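Local coordinates for hypothetical protein PurS (Thermus thermophilus, PDB 2DGB), which is a small two-helix, three-stranded alpha+beta protein of the PurS family that pairs with a second copy of itself, at residues Arg3-Leu9 / Leu77-Leu83; Leu12-Ile16 / Val38-Lys42. One frame throughout, in Å; residues are numbered along the deposited sequence.

Contact 1: Arg3-Leu9 / Leu77-Leu83; sequences RYQATLL and LEALKEL
Two antiparallel strands pair, Arg3-Leu9 and Leu77-Leu83, with axes 4.4 Å apart and N-to-C directions at 154°. Leu83 N donates to Arg3 O (2.8 Å); a water accepts from Arg3 N (2.7 Å) and donates to Leu83 O (3.1 Å). Gln5 pairs with Lys81 by hydrogen bonds Gln5 N-Lys81 O (2.8 Å) and Lys81 N-Gln5 O (3.1 Å). Tyr4-Glu82 and Ala6-Leu80 are non-hydrogen-bonded pairs. Thr7 N donates to Ala79 O (2.9 Å). Thr7 O accepts from Glu78 N (2.8 Å) and, weakly, Ala79 N (3.5 Å). This classic beta bulge, with Glu78 at phi/psi -70/-34, slips the register by one to Leu8-Leu77. Strand 3-12 is central: along its other edge the backbones of Tyr4, Ala6 and Leu8 hydrogen-bond to strand 37-49. Tyr4, Ala6, Leu77 and Leu80 (both leucines tp) share the face under helix 53-67. On the other, Gln5 NE2 and Thr7 OG1 both hydrogen-bond to Glu45 OE1, and Arg3 NH1 forms a salt bridge with Glu36 of the second subunit. Another water bridges Tyr4 OH (2.6 Å) to Glu82 OE1 (2.9 Å).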
# COMPACT_ATOMS: atom_id res chain seq x y z
N ARG A 3 2.74 -6.05 21.29
CA ARG A 3 2.03 -5.41 20.18
C ARG A 3 2.89 -5.30 18.92
O ARG A 3 4.10 -5.11 19.01
CB ARG A 3 1.56 -4.01 20.59
CG ARG A 3 0.42 -3.97 21.60
CD ARG A 3 -0.18 -2.57 21.60
NE ARG A 3 0.89 -1.59 21.61
CZ ARG A 3 0.83 -0.39 21.06
NH1 ARG A 3 -0.27 0.01 20.44
NH2 ARG A 3 1.89 0.40 21.10
N TYR A 4 2.24 -5.39 17.76
CA TYR A 4 2.93 -5.32 16.47
C TYR A 4 2.16 -4.50 15.44
O TYR A 4 0.96 -4.30 15.56
CB TYR A 4 3.12 -6.73 15.90
CG TYR A 4 3.83 -7.69 16.83
CD1 TYR A 4 5.20 -7.89 16.74
CD2 TYR A 4 3.13 -8.37 17.83
CE1 TYR A 4 5.87 -8.74 17.63
CE2 TYR A 4 3.78 -9.21 18.72
CZ TYR A 4 5.15 -9.39 18.62
OH TYR A 4 5.80 -10.21 19.52
N GLN A 5 2.87 -4.02 14.43
CA GLN A 5 2.22 -3.28 13.37
C GLN A 5 2.65 -3.93 12.07
O GLN A 5 3.84 -4.05 11.78
CB GLN A 5 2.61 -1.80 13.35
CG GLN A 5 1.85 -1.02 12.28
CD GLN A 5 2.35 0.40 12.10
OE1 GLN A 5 2.45 1.15 13.06
NE2 GLN A 5 2.65 0.77 10.86
N ALA A 6 1.67 -4.37 11.29
CA ALA A 6 1.93 -5.01 10.02
C ALA A 6 1.51 -4.10 8.89
O ALA A 6 0.47 -3.45 8.96
CB ALA A 6 1.16 -6.33 9.94
N THR A 7 2.35 -4.02 7.86
CA THR A 7 2.05 -3.22 6.68
C THR A 7 1.68 -4.22 5.59
O THR A 7 2.54 -4.88 5.00
CB THR A 7 3.27 -2.40 6.22
OG1 THR A 7 3.67 -1.51 7.26
CG2 THR A 7 2.91 -1.57 4.98
N LEU A 8 0.38 -4.35 5.35
CA LEU A 8 -0.14 -5.28 4.36
C LEU A 8 -0.60 -4.60 3.08
O LEU A 8 -1.42 -3.68 3.11
CB LEU A 8 -1.31 -6.07 4.93
CG LEU A 8 -1.05 -7.30 5.81
CD1 LEU A 8 -2.26 -7.57 6.68
CD2 LEU A 8 -0.73 -8.50 4.93
N LEU A 9 -0.08 -5.07 1.96
CA LEU A 9 -0.48 -4.54 0.67
C LEU A 9 -1.47 -5.53 0.06
O LEU A 9 -1.23 -6.74 0.09
CB LEU A 9 0.74 -4.41 -0.26
CG LEU A 9 1.89 -3.53 0.23
CD1 LEU A 9 2.96 -3.49 -0.85
CD2 LEU A 9 1.38 -2.12 0.54
N LEU A 77 2.96 -9.10 2.84
CA LEU A 77 3.33 -8.49 4.11
C LEU A 77 4.58 -7.67 3.81
O LEU A 77 5.69 -8.21 3.77
CB LEU A 77 3.62 -9.57 5.16
CG LEU A 77 3.97 -9.08 6.58
CD1 LEU A 77 2.92 -8.08 7.06
CD2 LEU A 77 4.05 -10.28 7.51
N GLU A 78 4.40 -6.38 3.58
CA GLU A 78 5.49 -5.48 3.25
C GLU A 78 6.46 -5.21 4.40
O GLU A 78 7.66 -5.03 4.18
CB GLU A 78 4.91 -4.16 2.73
CG GLU A 78 5.94 -3.16 2.24
CD GLU A 78 6.73 -3.66 1.05
OE1 GLU A 78 6.19 -4.50 0.28
OE2 GLU A 78 7.88 -3.21 0.86
N ALA A 79 5.93 -5.17 5.62
CA ALA A 79 6.76 -4.93 6.80
C ALA A 79 6.04 -5.40 8.06
O ALA A 79 4.82 -5.58 8.06
CB ALA A 79 7.10 -3.45 6.91
N LEU A 80 6.80 -5.58 9.14
CA LEU A 80 6.25 -6.01 10.41
C LEU A 80 7.22 -5.59 11.52
O LEU A 80 8.40 -5.93 11.49
CB LEU A 80 6.07 -7.53 10.44
CG LEU A 80 5.52 -8.13 11.74
CD1 LEU A 80 4.06 -7.75 11.90
CD2 LEU A 80 5.67 -9.64 11.71
N LYS A 81 6.71 -4.84 12.49
CA LYS A 81 7.56 -4.38 13.58
C LYS A 81 6.86 -4.46 14.91
O LYS A 81 5.64 -4.32 15.00
CB LYS A 81 8.02 -2.95 13.33
CG LYS A 81 6.90 -1.98 13.03
CD LYS A 81 7.42 -0.56 12.85
CE LYS A 81 7.98 -0.01 14.16
NZ LYS A 81 8.40 1.42 14.04
N GLU A 82 7.64 -4.70 15.95
CA GLU A 82 7.10 -4.77 17.30
C GLU A 82 6.97 -3.33 17.78
O GLU A 82 7.79 -2.48 17.45
CB GLU A 82 8.05 -5.53 18.21
CG GLU A 82 7.44 -5.86 19.56
CD GLU A 82 8.44 -6.50 20.50
OE1 GLU A 82 9.21 -7.38 20.05
OE2 GLU A 82 8.44 -6.14 21.69
N LEU A 83 5.93 -3.07 18.56
CA LEU A 83 5.69 -1.73 19.08
C LEU A 83 5.88 -1.74 20.59
O LEU A 83 5.90 -2.80 21.22
CB LEU A 83 4.26 -1.29 18.73
CG LEU A 83 3.90 -1.33 17.25
CD1 LEU A 83 2.42 -1.01 17.07
CD2 LEU A 83 4.76 -0.35 16.48
O HOH W 1 3.96 -4.35 23.04
O HOH W 2 8.41 -10.05 19.36

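Contact 2: Leu12-Ile16 / Val38-Lys42; sequences LKKGI and VRVGK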
# COMPACT_ATOMS: atom_id res chain seq x y z
N LEU A 12 -4.49 -6.08 -6.90
CA LEU A 12 -5.17 -6.90 -7.89
C LEU A 12 -4.17 -7.82 -8.58
O LEU A 12 -3.04 -7.43 -8.82
CB LEU A 12 -5.80 -5.99 -8.95
CG LEU A 12 -6.77 -4.94 -8.41
CD1 LEU A 12 -7.14 -3.97 -9.52
CD2 LEU A 12 -7.99 -5.62 -7.85
N LYS A 13 -4.59 -9.04 -8.89
CA LYS A 13 -3.70 -9.96 -9.59
C LYS A 13 -3.50 -9.40 -10.99
O LYS A 13 -4.37 -8.69 -11.51
CB LYS A 13 -4.32 -11.36 -9.67
CG LYS A 13 -4.34 -12.11 -8.35
CD LYS A 13 -4.82 -13.54 -8.53
CE LYS A 13 -4.88 -14.28 -7.19
NZ LYS A 13 -5.37 -15.68 -7.34
N LYS A 14 -2.37 -9.71 -11.61
CA LYS A 14 -2.13 -9.21 -12.95
C LYS A 14 -3.17 -9.88 -13.84
O LYS A 14 -3.51 -11.05 -13.64
CB LYS A 14 -0.71 -9.55 -13.43
CG LYS A 14 -0.49 -11.02 -13.75
CD LYS A 14 0.87 -11.22 -14.41
CE LYS A 14 0.99 -12.62 -14.98
NZ LYS A 14 -0.15 -12.91 -15.92
N GLY A 15 -3.68 -9.14 -14.82
CA GLY A 15 -4.70 -9.69 -15.69
C GLY A 15 -6.04 -9.10 -15.31
O GLY A 15 -6.93 -8.99 -16.15
N ILE A 16 -6.20 -8.71 -14.05
CA ILE A 16 -7.44 -8.10 -13.59
C ILE A 16 -7.43 -6.65 -14.07
O ILE A 16 -6.42 -5.95 -13.94
CB ILE A 16 -7.56 -8.10 -12.04
CG1 ILE A 16 -7.55 -9.54 -11.51
CG2 ILE A 16 -8.85 -7.41 -11.62
CD1 ILE A 16 -8.70 -10.41 -12.00
N VAL A 38 0.39 1.88 -14.09
CA VAL A 38 0.03 2.23 -12.72
C VAL A 38 -0.98 1.19 -12.22
O VAL A 38 -1.99 0.93 -12.87
CB VAL A 38 -0.64 3.62 -12.65
CG1 VAL A 38 -1.01 3.94 -11.21
CG2 VAL A 38 0.29 4.68 -13.22
N ARG A 39 -0.70 0.56 -11.08
CA ARG A 39 -1.62 -0.41 -10.49
C ARG A 39 -1.96 0.17 -9.13
O ARG A 39 -1.06 0.46 -8.33
CB ARG A 39 -0.97 -1.79 -10.33
CG ARG A 39 -0.61 -2.48 -11.63
CD ARG A 39 -1.86 -2.81 -12.45
NE ARG A 39 -2.58 -3.97 -11.93
CZ ARG A 39 -3.59 -4.56 -12.56
NH1 ARG A 39 -4.00 -4.11 -13.74
NH2 ARG A 39 -4.19 -5.63 -12.03
N VAL A 40 -3.25 0.37 -8.87
CA VAL A 40 -3.69 0.96 -7.62
C VAL A 40 -4.24 -0.09 -6.67
O VAL A 40 -5.14 -0.86 -7.03
CB VAL A 40 -4.78 2.04 -7.86
CG1 VAL A 40 -5.26 2.61 -6.53
CG2 VAL A 40 -4.21 3.16 -8.72
N GLY A 41 -3.67 -0.13 -5.48
CA GLY A 41 -4.10 -1.08 -4.48
C GLY A 41 -4.36 -0.37 -3.17
O GLY A 41 -4.42 0.86 -3.11
N LYS A 42 -4.50 -1.15 -2.11
CA LYS A 42 -4.74 -0.58 -0.80
C LYS A 42 -3.65 -1.04 0.15
O LYS A 42 -3.11 -2.14 0.02
CB LYS A 42 -6.11 -1.02 -0.28
CG LYS A 42 -6.14 -2.46 0.19
CD LYS A 42 -7.57 -2.96 0.42
CE LYS A 42 -8.30 -3.25 -0.89
NZ LYS A 42 -9.55 -4.04 -0.68
O HOH W 3 -3.64 -3.59 -7.39
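Arg39 dominates this contact. Its side chain leaves strand 37-49 toward Leu12-Ile16. The guanidinium grips one carbonyl: NH1 and NH2 of Arg39 each donate to Ile16 O at 3.0 Å. That oxygen lies near the guanidinium plane, at its edge. Lys13 O is also close to Arg39 NH2, at 3.1 Å, but the angle is too poor for a hydrogen bond. Leu12 comes next in buried area. Its CB sits 3.5 Å from Arg39 NH2, so the aliphatic chain packs beside the charged group. A water spans the backbones, taking a bond from Leu12 N (2.7 Å) and giving a weak one to Val40 O (3.1 Å). Ile16 contributes mainly its carbonyl. The turn is closed by a hydrogen bond from Ile16 N to Lys13 O, 3.1 Å. Gly15 has a positive phi of 105°, where a CB would clash with the preceding carbonyl. Asp18 touches both Leu12 and Arg39. This is a type II beta turn between strand 3-12 and helix 19-30, its last carbonyl clamped by an arginine.

Contact 1 and contact 2 lie about 21 Å apart between centres, on opposite sides of the chain's centre. Both reach the same antiparallel sheet, whose order is 37-49, 3-12, 73-83. Contact 1 joins the central strand to the last one. Contact 2 joins the turn after the central strand to the start of strand 37-49. Along the chain, contact 2 is nested within the long loop closed by contact 1, and Arg3-Leu9 runs on almost directly into Leu12-Ile16. Helix 53-67 packs on contact 1, while helix 19-30 adjoins contact 2. Both touch the second subunit. A strand of the second subunit pairs antiparallel with Val38-Lys42, so the sheet continues across the dimer.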